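Local structure of Tv2483 (6DET) at residues Tyr179-Asp183 / Pro205-Ile209. The protein binds L-arginine with high selectivity as a treponemal lipoprotein, probably serving as the solute-binding component of an ABC transporter. Numbering follows the deposited sequence.
Sequences YEALD and PQYSI
Tyr207 of strand 207-209 meets three side chains of helix 175-184. The packed part is apolar. Tyr179 CD1, at its ring edge, lies 3.6 Å from Tyr207 CZ, over one face of the Tyr207 ring. The two rings are oblique, with planes at 55° and centroids 5.1 Å apart. Leu182 CD2 comes within 3.7 Å of Tyr207 CD1. Leu182 chi1 (-167°, CG anti to the backbone N) sets the branch, and chi2 turns CD2 to the ring.

The outer side is polar and more exposed. Tyr207 OH donates a hydrogen bond of 2.6 Å to the syn lone pair of exposed Asp183 OD1. The carboxylate is nearly coplanar with the Tyr207 ring (5°) and meets it at the edge. Gln206 is the loose part: its CG covers the other ring face, but OE1 stays 4.3 Å from Asp183 OD1.

This surface packing joins a helix and a short strand of the family 3 solute-binding fold, with the Tyr179 side chain about 11 Å from bound arginine. Leu182, which is buried, and Tyr207 touch Leu129 of strand 120-129, antiparallel to strand 207-209. Tyr179 and Tyr207 share Leu201 of helix 200-203; Tyr179 and Leu182 pack on Ile190 of strand 189-193.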
ATOM      1  N   TYR A 179       0.539  15.585   5.674  1.00 38.92           N
ATOM      2  CA  TYR A 179      -0.158  16.225   6.787  1.00 43.30           C
ATOM      3  C   TYR A 179       0.510  17.528   7.179  1.00 51.19           C
ATOM      4  O   TYR A 179      -0.171  18.466   7.623  1.00 54.02           O
ATOM      5  CB  TYR A 179      -0.234  15.266   7.980  1.00 45.14           C
ATOM      6  CG  TYR A 179      -1.276  14.195   7.783  1.00 42.83           C
ATOM      7  CD1 TYR A 179      -2.608  14.456   8.063  1.00 46.50           C
ATOM      8  CD2 TYR A 179      -0.929  12.925   7.317  1.00 39.93           C
ATOM      9  CE1 TYR A 179      -3.566  13.512   7.882  1.00 42.85           C
ATOM     10  CE2 TYR A 179      -1.907  11.945   7.120  1.00 41.84           C
ATOM     11  CZ  TYR A 179      -3.227  12.261   7.412  1.00 48.05           C
ATOM     12  OH  TYR A 179      -4.236  11.347   7.239  1.00 43.10           O
ATOM     13  N   GLU A 180       1.828  17.614   7.006  1.00 45.41           N
ATOM     14  CA  GLU A 180       2.531  18.865   7.292  1.00 53.99           C
ATOM     15  C   GLU A 180       2.082  19.968   6.346  1.00 49.52           C
ATOM     16  O   GLU A 180       1.901  21.118   6.766  1.00 50.84           O
ATOM     17  CB  GLU A 180       4.038  18.671   7.173  1.00 77.60           C
ATOM     18  CG  GLU A 180       4.651  17.833   8.268  1.00101.94           C
ATOM     19  CD  GLU A 180       6.059  17.383   7.929  1.00 93.40           C
ATOM     20  OE1 GLU A 180       6.648  17.919   6.963  1.00 86.19           O
ATOM     21  OE2 GLU A 180       6.574  16.489   8.631  1.00 83.28           O
ATOM     22  N   ALA A 181       1.929  19.648   5.061  1.00 51.71           N
ATOM     23  CA  ALA A 181       1.450  20.645   4.111  1.00 53.88           C
ATOM     24  C   ALA A 181       0.007  21.021   4.417  1.00 54.80           C
ATOM     25  O   ALA A 181      -0.382  22.187   4.279  1.00 50.15           O
ATOM     26  CB  ALA A 181       1.586  20.115   2.684  1.00 46.70           C
ATOM     27  N   LEU A 182      -0.792  20.045   4.862  1.00 55.37           N
ATOM     28  CA  LEU A 182      -2.174  20.324   5.232  1.00 49.21           C
ATOM     29  C   LEU A 182      -2.237  21.230   6.454  1.00 57.49           C
ATOM     30  O   LEU A 182      -3.047  22.167   6.500  1.00 55.74           O
ATOM     31  CB  LEU A 182      -2.933  19.013   5.485  1.00 44.50           C
ATOM     32  CG  LEU A 182      -4.454  19.132   5.579  1.00 52.75           C
ATOM     33  CD1 LEU A 182      -5.034  19.695   4.291  1.00 51.95           C
ATOM     34  CD2 LEU A 182      -5.098  17.804   5.913  1.00 55.80           C
ATOM     35  N   ASP A 183      -1.393  20.969   7.454  1.00 55.27           N
ATOM     36  CA  ASP A 183      -1.279  21.889   8.584  1.00 59.30           C
ATOM     37  C   ASP A 183      -0.696  23.227   8.145  1.00 60.05           C
ATOM     38  O   ASP A 183      -1.064  24.277   8.689  1.00 63.63           O
ATOM     39  CB  ASP A 183      -0.408  21.261   9.682  1.00 55.40           C
ATOM     40  CG  ASP A 183      -0.938  19.911  10.167  1.00 60.11           C
ATOM     41  OD1 ASP A 183      -2.126  19.593   9.936  1.00 58.44           O
ATOM     42  OD2 ASP A 183      -0.156  19.158  10.786  1.00 61.25           O
ATOM     43  N   PRO A 205      -9.235  14.042  14.901  1.00142.73           N
ATOM     44  CA  PRO A 205     -10.378  14.676  14.226  1.00116.10           C
ATOM     45  C   PRO A 205     -10.244  16.168  13.967  1.00 96.65           C
ATOM     46  O   PRO A 205     -11.250  16.835  13.706  1.00 78.90           O
ATOM     47  CB  PRO A 205     -11.519  14.425  15.206  1.00107.50           C
ATOM     48  CG  PRO A 205     -10.857  14.606  16.468  1.00118.51           C
ATOM     49  CD  PRO A 205      -9.561  13.808  16.315  1.00131.28           C
ATOM     50  N   GLN A 206      -9.035  16.713  14.072  1.00 84.03           N
ATOM     51  CA  GLN A 206      -8.741  18.018  13.495  1.00 69.48           C
ATOM     52  C   GLN A 206      -8.843  17.935  11.977  1.00 70.29           C
ATOM     53  O   GLN A 206      -8.673  18.937  11.276  1.00 58.57           O
ATOM     54  CB  GLN A 206      -7.340  18.484  13.910  1.00 72.38           C
ATOM     55  CG  GLN A 206      -6.222  17.522  13.547  1.00 86.39           C
ATOM     56  CD  GLN A 206      -4.848  18.069  13.867  1.00109.72           C
ATOM     57  OE1 GLN A 206      -4.516  19.201  13.514  1.00143.86           O
ATOM     58  NE2 GLN A 206      -4.039  17.268  14.546  1.00 96.19           N
ATOM     59  N   TYR A 207      -9.099  16.739  11.458  1.00 81.90           N
ATOM     60  CA  TYR A 207      -9.124  16.488  10.029  1.00 72.05           C
ATOM     61  C   TYR A 207     -10.511  16.024   9.617  1.00 75.08           C
ATOM     62  O   TYR A 207     -11.224  15.377  10.388  1.00 88.52           O
ATOM     63  CB  TYR A 207      -8.073  15.434   9.640  1.00 56.53           C
ATOM     64  CG  TYR A 207      -6.651  15.874   9.913  1.00 48.41           C
ATOM     65  CD1 TYR A 207      -6.165  17.064   9.399  1.00 55.25           C
ATOM     66  CD2 TYR A 207      -5.802  15.111  10.699  1.00 53.67           C
ATOM     67  CE1 TYR A 207      -4.860  17.479   9.646  1.00 47.72           C
ATOM     68  CE2 TYR A 207      -4.486  15.516  10.949  1.00 49.15           C
ATOM     69  CZ  TYR A 207      -4.034  16.708  10.424  1.00 47.41           C
ATOM     70  OH  TYR A 207      -2.748  17.132  10.663  1.00 51.53           O
ATOM     71  N   SER A 208     -10.889  16.370   8.395  1.00 60.62           N
ATOM     72  CA  SER A 208     -12.185  16.015   7.844  1.00 65.09           C
ATOM     73  C   SER A 208     -11.976  15.165   6.600  1.00 44.74           C
ATOM     74  O   SER A 208     -11.079  15.431   5.797  1.00 52.43           O
ATOM     75  CB  SER A 208     -13.008  17.272   7.511  1.00 67.22           C
ATOM     76  OG  SER A 208     -14.100  16.958   6.663  1.00 64.22           O
ATOM     77  N   ILE A 209     -12.778  14.130   6.458  1.00 50.06           N
ATOM     78  CA  ILE A 209     -12.758  13.300   5.267  1.00 41.85           C
ATOM     79  C   ILE A 209     -13.942  13.662   4.386  1.00 53.53           C
ATOM     80  O   ILE A 209     -15.097  13.665   4.839  1.00 52.64           O
ATOM     81  CB  ILE A 209     -12.785  11.801   5.620  1.00 45.84           C
ATOM     82  CG1 ILE A 209     -11.589  11.410   6.481  1.00 49.91           C
ATOM     83  CG2 ILE A 209     -12.782  10.958   4.357  1.00 50.07           C
ATOM     84  CD1 ILE A 209     -11.762  10.041   7.139  1.00 56.60           C
TER